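Local structure of uncharacterized protein (3CLQ) at residues B[26-31]-B[116-121]; B[36-41]-B[99-104]; B[123-128]-B[241-246]. The protein is of unknown function but belongs to the AllG family and may be related to a subunit of oxamate carbamoyltransferase. All blocks are in the same frame, centred on the assembly; numbering follows the deposited sequence.

Contact 1: residues B[26-31]-B[116-121]; sequences PILVGF and HIIKNE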
ATOM      1  N   PRO B  26       8.680 -16.043   9.147  1.00 53.64           N
ATOM      2  CA  PRO B  26       7.936 -15.609  10.331  1.00 54.24           C
ATOM      3  C   PRO B  26       6.429 -15.578  10.089  1.00 54.64           C
ATOM      4  O   PRO B  26       5.957 -14.843   9.198  1.00 57.05           O
ATOM      5  CB  PRO B  26       8.421 -14.181  10.543  1.00 53.89           C
ATOM      6  CG  PRO B  26       9.669 -14.071   9.746  1.00 54.19           C
ATOM      7  CD  PRO B  26       9.531 -14.976   8.601  1.00 53.03           C
ATOM      8  N   ILE B  27       5.688 -16.361  10.873  1.00 53.38           N
ATOM      9  CA  ILE B  27       4.225 -16.419  10.790  1.00 52.26           C
ATOM     10  C   ILE B  27       3.566 -15.844  12.041  1.00 51.98           C
ATOM     11  O   ILE B  27       3.874 -16.243  13.170  1.00 51.30           O
ATOM     12  CB  ILE B  27       3.719 -17.865  10.588  1.00 51.90           C
ATOM     13  CG1 ILE B  27       4.445 -18.530   9.402  1.00 51.39           C
ATOM     14  CG2 ILE B  27       2.186 -17.893  10.392  1.00 50.37           C
ATOM     15  CD1 ILE B  27       4.257 -17.828   8.059  1.00 50.35           C
ATOM     16  N   LEU B  28       2.665 -14.891  11.848  1.00 51.33           N
ATOM     17  CA  LEU B  28       1.960 -14.351  12.987  1.00 50.31           C
ATOM     18  C   LEU B  28       0.922 -15.373  13.331  1.00 50.43           C
ATOM     19  O   LEU B  28       0.005 -15.608  12.519  1.00 49.11           O
ATOM     20  CB  LEU B  28       1.287 -13.037  12.637  1.00 50.11           C
ATOM     21  CG  LEU B  28       0.359 -12.534  13.739  1.00 50.04           C
ATOM     22  CD1 LEU B  28       1.087 -12.438  15.090  1.00 48.85           C
ATOM     23  CD2 LEU B  28      -0.169 -11.193  13.347  1.00 50.38           C
ATOM     24  N   VAL B  29       1.067 -15.999  14.506  1.00 49.98           N
ATOM     25  CA  VAL B  29       0.134 -17.068  14.883  1.00 51.09           C
ATOM     26  C   VAL B  29      -0.838 -16.738  16.009  1.00 52.38           C
ATOM     27  O   VAL B  29      -1.881 -17.375  16.140  1.00 52.76           O
ATOM     28  CB  VAL B  29       0.827 -18.435  15.159  1.00 51.08           C
ATOM     29  CG1 VAL B  29       1.611 -18.891  13.933  1.00 50.90           C
ATOM     30  CG2 VAL B  29       1.713 -18.397  16.435  1.00 51.70           C
ATOM     31  N   GLY B  30      -0.522 -15.744  16.825  1.00 53.28           N
ATOM     32  CA  GLY B  30      -1.402 -15.448  17.943  1.00 53.30           C
ATOM     33  C   GLY B  30      -1.085 -14.155  18.654  1.00 53.60           C
ATOM     34  O   GLY B  30      -0.179 -13.413  18.247  1.00 54.24           O
ATOM     35  N   PHE B  31      -1.860 -13.895  19.711  1.00 53.06           N
ATOM     36  CA  PHE B  31      -1.663 -12.775  20.622  1.00 52.08           C
ATOM     37  C   PHE B  31      -1.993 -13.268  22.004  1.00 52.57           C
ATOM     38  O   PHE B  31      -2.882 -14.098  22.162  1.00 53.10           O
ATOM     39  CB  PHE B  31      -2.618 -11.639  20.298  1.00 50.49           C
ATOM     40  CG  PHE B  31      -2.377 -10.992  18.964  1.00 49.94           C
ATOM     41  CD1 PHE B  31      -1.535  -9.894  18.853  1.00 49.69           C
ATOM     42  CD2 PHE B  31      -2.996 -11.470  17.822  1.00 49.04           C
ATOM     43  CE1 PHE B  31      -1.327  -9.294  17.619  1.00 49.87           C
ATOM     44  CE2 PHE B  31      -2.791 -10.865  16.596  1.00 48.88           C
ATOM     45  CZ  PHE B  31      -1.966  -9.787  16.486  1.00 49.03           C
ATOM     46  N   HIS B 116       2.366  -9.848  20.142  1.00 49.93           N
ATOM     47  CA  HIS B 116       2.278 -10.713  18.941  1.00 49.39           C
ATOM     48  C   HIS B 116       3.015 -12.008  19.224  1.00 49.75           C
ATOM     49  O   HIS B 116       4.107 -11.979  19.776  1.00 50.88           O
ATOM     50  CB  HIS B 116       3.018 -10.120  17.733  1.00 47.52           C
ATOM     51  CG  HIS B 116       2.564  -8.762  17.323  1.00 46.56           C
ATOM     52  ND1 HIS B 116       2.669  -7.659  18.143  1.00 46.53           N
ATOM     53  CD2 HIS B 116       2.076  -8.309  16.145  1.00 45.70           C
ATOM     54  CE1 HIS B 116       2.216  -6.595  17.501  1.00 45.31           C
ATOM     55  NE2 HIS B 116       1.852  -6.962  16.289  1.00 44.46           N
ATOM     56  N   ILE B 117       2.464 -13.141  18.830  1.00 49.80           N
ATOM     57  CA  ILE B 117       3.248 -14.353  18.901  1.00 50.60           C
ATOM     58  C   ILE B 117       3.586 -14.761  17.481  1.00 50.79           C
ATOM     59  O   ILE B 117       2.688 -15.117  16.710  1.00 51.93           O
ATOM     60  CB  ILE B 117       2.480 -15.478  19.540  1.00 50.97           C
ATOM     61  CG1 ILE B 117       1.778 -14.986  20.796  1.00 51.41           C
ATOM     62  CG2 ILE B 117       3.419 -16.596  19.874  1.00 51.02           C
ATOM     63  CD1 ILE B 117       0.473 -15.709  21.061  1.00 51.84           C
ATOM     64  N   ILE B 118       4.872 -14.716  17.153  1.00 49.80           N
ATOM     65  CA  ILE B 118       5.350 -14.897  15.793  1.00 50.85           C
ATOM     66  C   ILE B 118       6.274 -16.097  15.767  1.00 51.75           C
ATOM     67  O   ILE B 118       7.222 -16.154  16.528  1.00 54.21           O
ATOM     68  CB  ILE B 118       6.132 -13.640  15.322  1.00 50.26           C
ATOM     69  CG1 ILE B 118       5.202 -12.441  15.185  1.00 49.10           C
ATOM     70  CG2 ILE B 118       6.808 -13.873  13.987  1.00 50.24           C
ATOM     71  CD1 ILE B 118       5.953 -11.154  15.061  1.00 49.25           C
ATOM     72  N   LYS B 119       6.018 -17.056  14.898  1.00 52.33           N
ATOM     73  CA  LYS B 119       6.727 -18.321  14.975  1.00 53.50           C
ATOM     74  C   LYS B 119       7.402 -18.559  13.654  1.00 54.28           C
ATOM     75  O   LYS B 119       6.808 -18.322  12.625  1.00 54.92           O
ATOM     76  CB  LYS B 119       5.739 -19.447  15.270  1.00 53.96           C
ATOM     77  CG  LYS B 119       6.349 -20.773  15.653  1.00 54.85           C
ATOM     78  CD  LYS B 119       5.245 -21.722  16.145  1.00 56.06           C
ATOM     79  CE  LYS B 119       5.260 -23.089  15.417  1.00 56.52           C
ATOM     80  NZ  LYS B 119       4.805 -22.964  13.977  1.00 55.89           N
ATOM     81  N   ASN B 120       8.648 -19.014  13.672  1.00 55.18           N
ATOM     82  CA  ASN B 120       9.349 -19.278  12.430  1.00 55.76           C
ATOM     83  C   ASN B 120       8.906 -20.586  11.756  1.00 56.81           C
ATOM     84  O   ASN B 120       9.177 -21.676  12.262  1.00 56.22           O
ATOM     85  CB  ASN B 120      10.843 -19.312  12.687  1.00 55.36           C
ATOM     86  CG  ASN B 120      11.651 -19.133  11.418  1.00 56.32           C
ATOM     87  OD1 ASN B 120      11.179 -19.422  10.311  1.00 56.51           O
ATOM     88  ND2 ASN B 120      12.889 -18.655  11.572  1.00 56.58           N
ATOM     89  N   GLU B 121       8.251 -20.477  10.601  1.00 57.95           N
ATOM     90  CA  GLU B 121       7.755 -21.662   9.892  1.00 59.19           C
ATOM     91  C   GLU B 121       8.902 -22.561   9.426  1.00 58.55           C
ATOM     92  O   GLU B 121       8.726 -23.772   9.257  1.00 59.70           O
ATOM     93  CB  GLU B 121       6.876 -21.277   8.699  1.00 59.53           C
ATOM     94  CG  GLU B 121       6.151 -22.445   8.035  1.00 61.26           C
ATOM     95  CD  GLU B 121       5.385 -22.055   6.748  1.00 62.32           C
ATOM     96  OE1 GLU B 121       5.982 -22.060   5.637  1.00 63.65           O
ATOM     97  OE2 GLU B 121       4.173 -21.761   6.835  1.00 63.75           O
TER

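Contact 2: residues B[36-41]-B[99-104]; sequences NVMPDM and HDAVGS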
ATOM      1  N   ASN B  36       1.839 -15.071  29.915  1.00 57.36           N
ATOM      2  CA  ASN B  36       1.349 -16.394  29.512  1.00 57.15           C
ATOM      3  C   ASN B  36       2.221 -17.107  28.488  1.00 57.64           C
ATOM      4  O   ASN B  36       2.143 -18.325  28.372  1.00 58.08           O
ATOM      5  CB  ASN B  36      -0.068 -16.330  28.931  1.00 56.38           C
ATOM      6  CG  ASN B  36      -1.096 -15.890  29.932  1.00 55.70           C
ATOM      7  OD1 ASN B  36      -0.887 -15.988  31.137  1.00 55.27           O
ATOM      8  ND2 ASN B  36      -2.227 -15.396  29.434  1.00 55.52           N
ATOM      9  N   VAL B  37       3.019 -16.376  27.713  1.00 58.06           N
ATOM     10  CA  VAL B  37       3.666 -17.024  26.575  1.00 58.52           C
ATOM     11  C   VAL B  37       5.167 -16.804  26.413  1.00 59.86           C
ATOM     12  O   VAL B  37       5.827 -17.559  25.705  1.00 60.28           O
ATOM     13  CB  VAL B  37       2.951 -16.674  25.261  1.00 57.88           C
ATOM     14  CG1 VAL B  37       1.499 -17.097  25.328  1.00 57.10           C
ATOM     15  CG2 VAL B  37       3.058 -15.194  24.979  1.00 57.83           C
HETATM   16  N   MSE B  38       5.712 -15.785  27.060  1.00 61.89           N
HETATM   17  CA  MSE B  38       7.131 -15.453  26.890  1.00 63.84           C
HETATM   18  C   MSE B  38       8.032 -16.278  27.800  1.00 63.52           C
HETATM   19  O   MSE B  38       7.592 -16.718  28.854  1.00 62.59           O
HETATM   20  CB  MSE B  38       7.349 -13.963  27.121  1.00 63.95           C
HETATM   21  CG  MSE B  38       6.524 -13.110  26.162  1.00 65.34           C
HETATM   22 SE   MSE B  38       7.304 -11.340  25.859  0.75 66.60          SE
HETATM   23  CE  MSE B  38       9.114 -11.734  26.466  1.00 65.52           C
ATOM     24  N   PRO B  39       9.307 -16.475  27.392  1.00 64.44           N
ATOM     25  CA  PRO B  39      10.288 -17.238  28.182  1.00 64.69           C
ATOM     26  C   PRO B  39      10.732 -16.481  29.435  1.00 65.32           C
ATOM     27  O   PRO B  39      10.932 -15.267  29.375  1.00 64.54           O
ATOM     28  CB  PRO B  39      11.489 -17.394  27.225  1.00 64.27           C
ATOM     29  CG  PRO B  39      11.076 -16.825  25.912  1.00 63.29           C
ATOM     30  CD  PRO B  39       9.900 -15.935  26.153  1.00 63.82           C
ATOM     31  N   ASP B  40      10.874 -17.205  30.548  1.00 66.68           N
ATOM     32  CA  ASP B  40      11.387 -16.672  31.824  1.00 67.34           C
ATOM     33  C   ASP B  40      10.691 -15.398  32.288  1.00 67.54           C
ATOM     34  O   ASP B  40      11.333 -14.451  32.712  1.00 67.82           O
ATOM     35  CB  ASP B  40      12.900 -16.431  31.752  1.00 68.32           C
ATOM     36  CG  ASP B  40      13.628 -17.515  30.984  1.00 68.95           C
ATOM     37  OD1 ASP B  40      14.103 -17.229  29.850  1.00 69.40           O
ATOM     38  OD2 ASP B  40      13.714 -18.646  31.512  1.00 68.99           O
HETATM   39  N   MSE B  41       9.373 -15.375  32.207  1.00 68.25           N
HETATM   40  CA  MSE B  41       8.616 -14.259  32.745  1.00 68.32           C
HETATM   41  C   MSE B  41       8.212 -14.493  34.208  1.00 66.59           C
HETATM   42  O   MSE B  41       7.887 -15.607  34.612  1.00 66.74           O
HETATM   43  CB  MSE B  41       7.361 -14.052  31.908  1.00 70.65           C
HETATM   44  CG  MSE B  41       6.836 -12.641  31.942  1.00 72.07           C
HETATM   45 SE   MSE B  41       7.949 -11.473  30.863  0.70 74.96          SE
HETATM   46  CE  MSE B  41       6.874  -9.836  30.928  1.00 72.76           C
ATOM     47  N   HIS B  99      14.727 -12.193  25.970  1.00 56.24           N
ATOM     48  CA  HIS B  99      13.527 -13.016  26.095  1.00 56.02           C
ATOM     49  C   HIS B  99      12.875 -13.191  24.740  1.00 56.35           C
ATOM     50  O   HIS B  99      11.655 -13.307  24.627  1.00 55.78           O
ATOM     51  CB  HIS B  99      12.548 -12.386  27.068  1.00 56.33           C
ATOM     52  CG  HIS B  99      13.055 -12.345  28.469  1.00 57.12           C
ATOM     53  ND1 HIS B  99      12.773 -13.329  29.391  1.00 57.93           N
ATOM     54  CD2 HIS B  99      13.850 -11.453  29.104  1.00 57.24           C
ATOM     55  CE1 HIS B  99      13.347 -13.033  30.543  1.00 57.18           C
ATOM     56  NE2 HIS B  99      14.007 -11.899  30.394  1.00 57.50           N
ATOM     57  N   ASP B 100      13.701 -13.187  23.702  1.00 56.81           N
ATOM     58  CA  ASP B 100      13.220 -13.472  22.367  1.00 56.27           C
ATOM     59  C   ASP B 100      12.148 -12.480  21.963  1.00 55.38           C
ATOM     60  O   ASP B 100      11.278 -12.805  21.164  1.00 56.31           O
ATOM     61  CB  ASP B 100      12.699 -14.921  22.294  1.00 57.01           C
ATOM     62  CG  ASP B 100      13.827 -15.948  22.422  1.00 58.04           C
ATOM     63  OD1 ASP B 100      14.988 -15.571  22.143  1.00 58.29           O
ATOM     64  OD2 ASP B 100      13.577 -17.115  22.794  1.00 58.23           O
ATOM     65  N   ALA B 101      12.195 -11.274  22.517  1.00 54.11           N
ATOM     66  CA  ALA B 101      11.247 -10.242  22.100  1.00 53.97           C
ATOM     67  C   ALA B 101      12.003  -9.043  21.547  1.00 53.11           C
ATOM     68  O   ALA B 101      13.230  -9.046  21.561  1.00 53.51           O
ATOM     69  CB  ALA B 101      10.383  -9.827  23.271  1.00 53.59           C
ATOM     70  N   VAL B 102      11.274  -8.024  21.086  1.00 51.62           N
ATOM     71  CA  VAL B 102      11.843  -6.684  20.774  1.00 49.86           C
ATOM     72  C   VAL B 102      10.857  -5.574  21.141  1.00 50.36           C
ATOM     73  O   VAL B 102       9.651  -5.781  21.134  1.00 50.33           O
ATOM     74  CB  VAL B 102      12.206  -6.502  19.300  1.00 48.88           C
ATOM     75  CG1 VAL B 102      13.460  -7.270  18.960  1.00 49.13           C
ATOM     76  CG2 VAL B 102      11.058  -6.917  18.408  1.00 48.45           C
ATOM     77  N   GLY B 103      11.356  -4.394  21.473  1.00 50.55           N
ATOM     78  CA  GLY B 103      10.477  -3.335  21.934  1.00 51.32           C
ATOM     79  C   GLY B 103      10.717  -2.013  21.242  1.00 52.85           C
ATOM     80  O   GLY B 103      11.865  -1.526  21.146  1.00 51.43           O
ATOM     81  N   SER B 104       9.625  -1.446  20.729  1.00 54.66           N
ATOM     82  CA  SER B 104       9.652  -0.129  20.091  1.00 56.00           C
ATOM     83  C   SER B 104       9.844   1.032  21.092  1.00 56.69           C
ATOM     84  O   SER B 104       9.176   1.080  22.139  1.00 57.09           O
ATOM     85  CB  SER B 104       8.385   0.089  19.289  1.00 55.68           C
ATOM     86  OG  SER B 104       8.443   1.380  18.716  1.00 57.55           O
TER

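Contact 3: residues B[123-128]-B[241-246]; sequences YGNTAF and AKCALD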
ATOM      1  N   TYR B 123      12.249 -22.617  10.878  1.00 50.38           N
ATOM      2  CA  TYR B 123      13.268 -22.975  11.870  1.00 48.84           C
ATOM      3  C   TYR B 123      12.662 -23.162  13.264  1.00 49.39           C
ATOM      4  O   TYR B 123      13.327 -23.607  14.216  1.00 48.72           O
ATOM      5  CB  TYR B 123      14.419 -21.940  11.847  1.00 46.48           C
ATOM      6  CG  TYR B 123      15.214 -22.035  10.553  1.00 46.03           C
ATOM      7  CD1 TYR B 123      15.916 -23.209  10.260  1.00 46.05           C
ATOM      8  CD2 TYR B 123      15.230 -20.992   9.599  1.00 44.78           C
ATOM      9  CE1 TYR B 123      16.625 -23.366   9.072  1.00 45.60           C
ATOM     10  CE2 TYR B 123      15.950 -21.134   8.382  1.00 45.09           C
ATOM     11  CZ  TYR B 123      16.643 -22.351   8.130  1.00 45.79           C
ATOM     12  OH  TYR B 123      17.382 -22.610   6.981  1.00 44.93           O
ATOM     13  N   GLY B 124      11.390 -22.805  13.369  1.00 49.46           N
ATOM     14  CA  GLY B 124      10.605 -23.134  14.531  1.00 50.34           C
ATOM     15  C   GLY B 124      10.860 -22.358  15.794  1.00 51.48           C
ATOM     16  O   GLY B 124      10.435 -22.785  16.874  1.00 52.87           O
ATOM     17  N   ASN B 125      11.557 -21.233  15.693  1.00 51.81           N
ATOM     18  CA  ASN B 125      11.751 -20.394  16.865  1.00 52.51           C
ATOM     19  C   ASN B 125      10.685 -19.309  16.907  1.00 52.81           C
ATOM     20  O   ASN B 125      10.101 -18.950  15.886  1.00 52.82           O
ATOM     21  CB  ASN B 125      13.148 -19.791  16.892  1.00 52.82           C
ATOM     22  CG  ASN B 125      13.375 -18.813  15.755  1.00 54.25           C
ATOM     23  OD1 ASN B 125      13.500 -19.222  14.593  1.00 54.70           O
ATOM     24  ND2 ASN B 125      13.436 -17.509  16.076  1.00 54.34           N
ATOM     25  N   THR B 126      10.427 -18.793  18.104  1.00 53.54           N
ATOM     26  CA  THR B 126       9.376 -17.795  18.292  1.00 52.97           C
ATOM     27  C   THR B 126       9.955 -16.441  18.728  1.00 52.31           C
ATOM     28  O   THR B 126      10.916 -16.382  19.492  1.00 51.19           O
ATOM     29  CB  THR B 126       8.368 -18.259  19.379  1.00 52.65           C
ATOM     30  OG1 THR B 126       7.852 -19.551  19.057  1.00 51.88           O
ATOM     31  CG2 THR B 126       7.227 -17.289  19.490  1.00 52.74           C
ATOM     32  N   ALA B 127       9.360 -15.353  18.249  1.00 51.65           N
ATOM     33  CA  ALA B 127       9.680 -14.036  18.791  1.00 51.12           C
ATOM     34  C   ALA B 127       8.403 -13.375  19.273  1.00 51.39           C
ATOM     35  O   ALA B 127       7.309 -13.857  18.977  1.00 51.36           O
ATOM     36  CB  ALA B 127      10.344 -13.188  17.770  1.00 50.08           C
ATOM     37  N   PHE B 128       8.547 -12.274  20.007  1.00 51.02           N
ATOM     38  CA  PHE B 128       7.409 -11.551  20.557  1.00 50.73           C
ATOM     39  C   PHE B 128       7.646 -10.039  20.496  1.00 51.19           C
ATOM     40  O   PHE B 128       8.796  -9.586  20.632  1.00 52.10           O
ATOM     41  CB  PHE B 128       7.258 -11.917  22.037  1.00 51.04           C
ATOM     42  CG  PHE B 128       7.182 -13.399  22.314  1.00 50.74           C
ATOM     43  CD1 PHE B 128       5.964 -14.079  22.227  1.00 49.94           C
ATOM     44  CD2 PHE B 128       8.314 -14.102  22.699  1.00 50.14           C
ATOM     45  CE1 PHE B 128       5.891 -15.445  22.510  1.00 50.23           C
ATOM     46  CE2 PHE B 128       8.244 -15.473  22.962  1.00 50.43           C
ATOM     47  CZ  PHE B 128       7.028 -16.145  22.867  1.00 50.02           C
ATOM     48  N   ALA B 241      11.404  -9.483  11.838  1.00 52.59           N
ATOM     49  CA  ALA B 241      12.867  -9.424  11.732  1.00 53.13           C
ATOM     50  C   ALA B 241      13.575 -10.165  12.885  1.00 53.73           C
ATOM     51  O   ALA B 241      14.562 -10.885  12.675  1.00 52.34           O
ATOM     52  CB  ALA B 241      13.346  -7.983  11.637  1.00 50.30           C
ATOM     53  N   LYS B 242      13.062  -9.977  14.097  1.00 54.68           N
ATOM     54  CA  LYS B 242      13.648 -10.619  15.258  1.00 56.23           C
ATOM     55  C   LYS B 242      13.585 -12.126  15.094  1.00 57.21           C
ATOM     56  O   LYS B 242      14.536 -12.860  15.411  1.00 57.44           O
ATOM     57  CB  LYS B 242      12.898 -10.209  16.509  1.00 56.04           C
ATOM     58  CG  LYS B 242      13.253 -11.037  17.723  1.00 57.10           C
ATOM     59  CD  LYS B 242      14.725 -10.953  18.072  1.00 56.11           C
ATOM     60  CE  LYS B 242      14.936 -11.263  19.533  1.00 56.44           C
ATOM     61  NZ  LYS B 242      16.384 -11.578  19.829  1.00 57.25           N
ATOM     62  N   CYS B 243      12.446 -12.580  14.591  1.00 58.55           N
ATOM     63  CA  CYS B 243      12.230 -13.987  14.347  1.00 58.06           C
ATOM     64  C   CYS B 243      13.211 -14.545  13.308  1.00 57.15           C
ATOM     65  O   CYS B 243      13.809 -15.587  13.538  1.00 57.60           O
ATOM     66  CB  CYS B 243      10.791 -14.217  13.932  1.00 59.16           C
ATOM     67  SG  CYS B 243      10.401 -15.920  13.483  1.00 61.49           S
ATOM     68  N   ALA B 244      13.384 -13.857  12.183  1.00 55.25           N
ATOM     69  CA  ALA B 244      14.378 -14.267  11.189  1.00 54.05           C
ATOM     70  C   ALA B 244      15.823 -14.174  11.712  1.00 53.85           C
ATOM     71  O   ALA B 244      16.568 -15.157  11.706  1.00 53.77           O
ATOM     72  CB  ALA B 244      14.224 -13.445   9.935  1.00 54.18           C
ATOM     73  N   LEU B 245      16.217 -12.991  12.169  1.00 53.53           N
ATOM     74  CA  LEU B 245      17.541 -12.795  12.743  1.00 53.36           C
ATOM     75  C   LEU B 245      17.973 -13.849  13.797  1.00 54.15           C
ATOM     76  O   LEU B 245      19.061 -14.429  13.701  1.00 52.80           O
ATOM     77  CB  LEU B 245      17.661 -11.397  13.310  1.00 52.66           C
ATOM     78  CG  LEU B 245      18.262 -10.323  12.396  1.00 52.30           C
ATOM     79  CD1 LEU B 245      18.865 -10.966  11.173  1.00 51.39           C
ATOM     80  CD2 LEU B 245      17.259  -9.265  12.015  1.00 52.60           C
ATOM     81  N   ASP B 246      17.124 -14.120  14.782  1.00 55.87           N
ATOM     82  CA  ASP B 246      17.460 -15.135  15.798  1.00 57.77           C
ATOM     83  C   ASP B 246      17.797 -16.507  15.225  1.00 57.35           C
ATOM     84  O   ASP B 246      18.544 -17.282  15.849  1.00 56.44           O
ATOM     85  CB  ASP B 246      16.330 -15.310  16.796  1.00 59.84           C
ATOM     86  CG  ASP B 246      16.226 -14.164  17.754  1.00 61.73           C
ATOM     87  OD1 ASP B 246      17.007 -13.182  17.630  1.00 62.76           O
ATOM     88  OD2 ASP B 246      15.357 -14.259  18.645  1.00 63.20           O
TER

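Contact 1: residues B[26-31]-B[116-121]
Phe31 lays CE1 over one face of the His116 imidazole, 3.8 Å from His116 CD2 and displaced toward the ring's rim. The two side chains run alongside each other and point the same way, yet their planes are turned 48° apart, an oblique aromatic pair. In both residues CG is anti to the carbonyl carbon, which sends the two rings off the same side of the sheet in step. At the imidazole's edge sits CD1 of Leu28, whose CG is anti to its backbone N (chi1 171°); the same methyl rests 4.1 Å from Ile118 CG1. Farther along this face, Pro26 CB meets Ile118 CG2 at 3.8 Å. Helices 146-168, 176-183 and 234-247 cover this side.

Beneath these side chains, strands 26-33 and 114-120 pair antiparallel as the two central strands of a four-stranded sheet. Ile27 and Lys119 exchange two nearly straight bonds, Ile27 N to Lys119 O and Lys119 N to Ile27 O, each 2.9 Å. Then the register slips by one: Val29 and Gly30 both face Ile117, a classic beta bulge. Ile117 O takes Val29 N at 2.9 Å, almost along its C=O axis, and Gly30 N at 3.3 Å on a lone pair. Ile117 N closes the bulge on Gly30 O (2.7 Å). On the other face, the Ile117 side chain lies across the Gly30 backbone, while the Ile27 and Glu121 side chains cross obliquely, CG1 against CB.

His116 ND1 and NE2 are both hydrogen-bonded, to Thr129 O and Thr236 OG1, so the buried imidazole is gripped at both nitrogens, which fixes its rotation beside Phe31.

Contact 2: residues B[36-41]-B[99-104]
The imidazole of His99 is the flat group that carries this contact, and what meets it most firmly comes at the edge: Pro39 O lies near the ring plane and accepts a hydrogen bond from ND1, 2.7 Å long with an angle of 159° at the hydrogen. Seen from the proline, ND1 stands 32° above the carbonyl plane and so misses the lone pairs. Obliquely to the ring, Asp40 O approaches CE1, and so does CE, the methyl of selenomethionine Met38, approach the ring; the Met38 chain crosses His99 at about a right angle. The Asp40 carboxylate is tilted 64° from the ring. Its OD1 is 4.1 Å from His99 ND1, not in contact, though its charge could favour a protonated imidazole.

Two irregular segments meet here: the turn leaving helix 34-37 and the loop between strands 92-95 and 114-120. NE2, the other nitrogen, is hydrogen-bonded to Ser94 OG, so the buried ring links strand 92-95 to Pro39. Leu47 of strand 45-48 touches both His99 and Met38.

Bent at chi3, the Met38 chain brings CE to 3.5 Å from His99 CB and 3.9 Å from Ala101 CB. Pro39 CD lies 3.5 Å from His99 O.

Contact 3: residues B[123-128]-B[241-246]
Strand 126-130, at one margin of the four-stranded antiparallel sheet, packs here against helix 234-247, with Asn125 just before the strand and Ala127 on it both directing their side chains at the helix. Thr126 and Phe128, between and beyond them, turn the opposite way. Asn125 has CG in the crowded position between its backbone N and carbonyl carbon (chi1 66°), which swings the amide toward the helix so that ND2 donates to Cys243 O. The bond is 3.2 Å long and nearly straight at 170°, lands on a lone pair of the carbonyl, and lies almost in the amide plane. Asn120 ND2 binds the other end of this amide, OD1, so the amide is held at both ends, consistent with the modelled flip. Beside it, ND2 is 3.7 Å from Asp246 CB, with the amide and carboxylate planes 40° apart.

Two residues on, Ala127 CB sits over the helix backbone between two side chains, 3.6 Å from Lys242 CG and 4.0 Å from Cys243 CB. Lys242 then bends at chi2 and leads its amine away from the strand toward Asp246, one helical turn on, where NZ forms a salt bridge to OD1, although the position of NZ is less certain. On the sheet side of the helix, Cys243 SG is anti to its backbone N and lies 3.9 Å from Asn125 O.

From the N terminus, helix 6-23 leads into strand 26-33, and contact 1 closes a long loop when strand 114-120 returns beside it. Contact 2 falls wholly within that loop: the turn after helix 34-37 meets the 99-104 segment before the chain reaches strand 114-120. The next strand, 126-130, follows at once and opens contact 3, closed only when helix 234-247 arrives, so contact 3 is in series with the other two. Contacts 1 and 3 share the sheet, with Ile118 O bonded to Ala127 N and Asn120 CB packed on Cys243 SG. Phe128 ties contacts 2 and 3, its N meeting Asp100 O and its O meeting Val102 N.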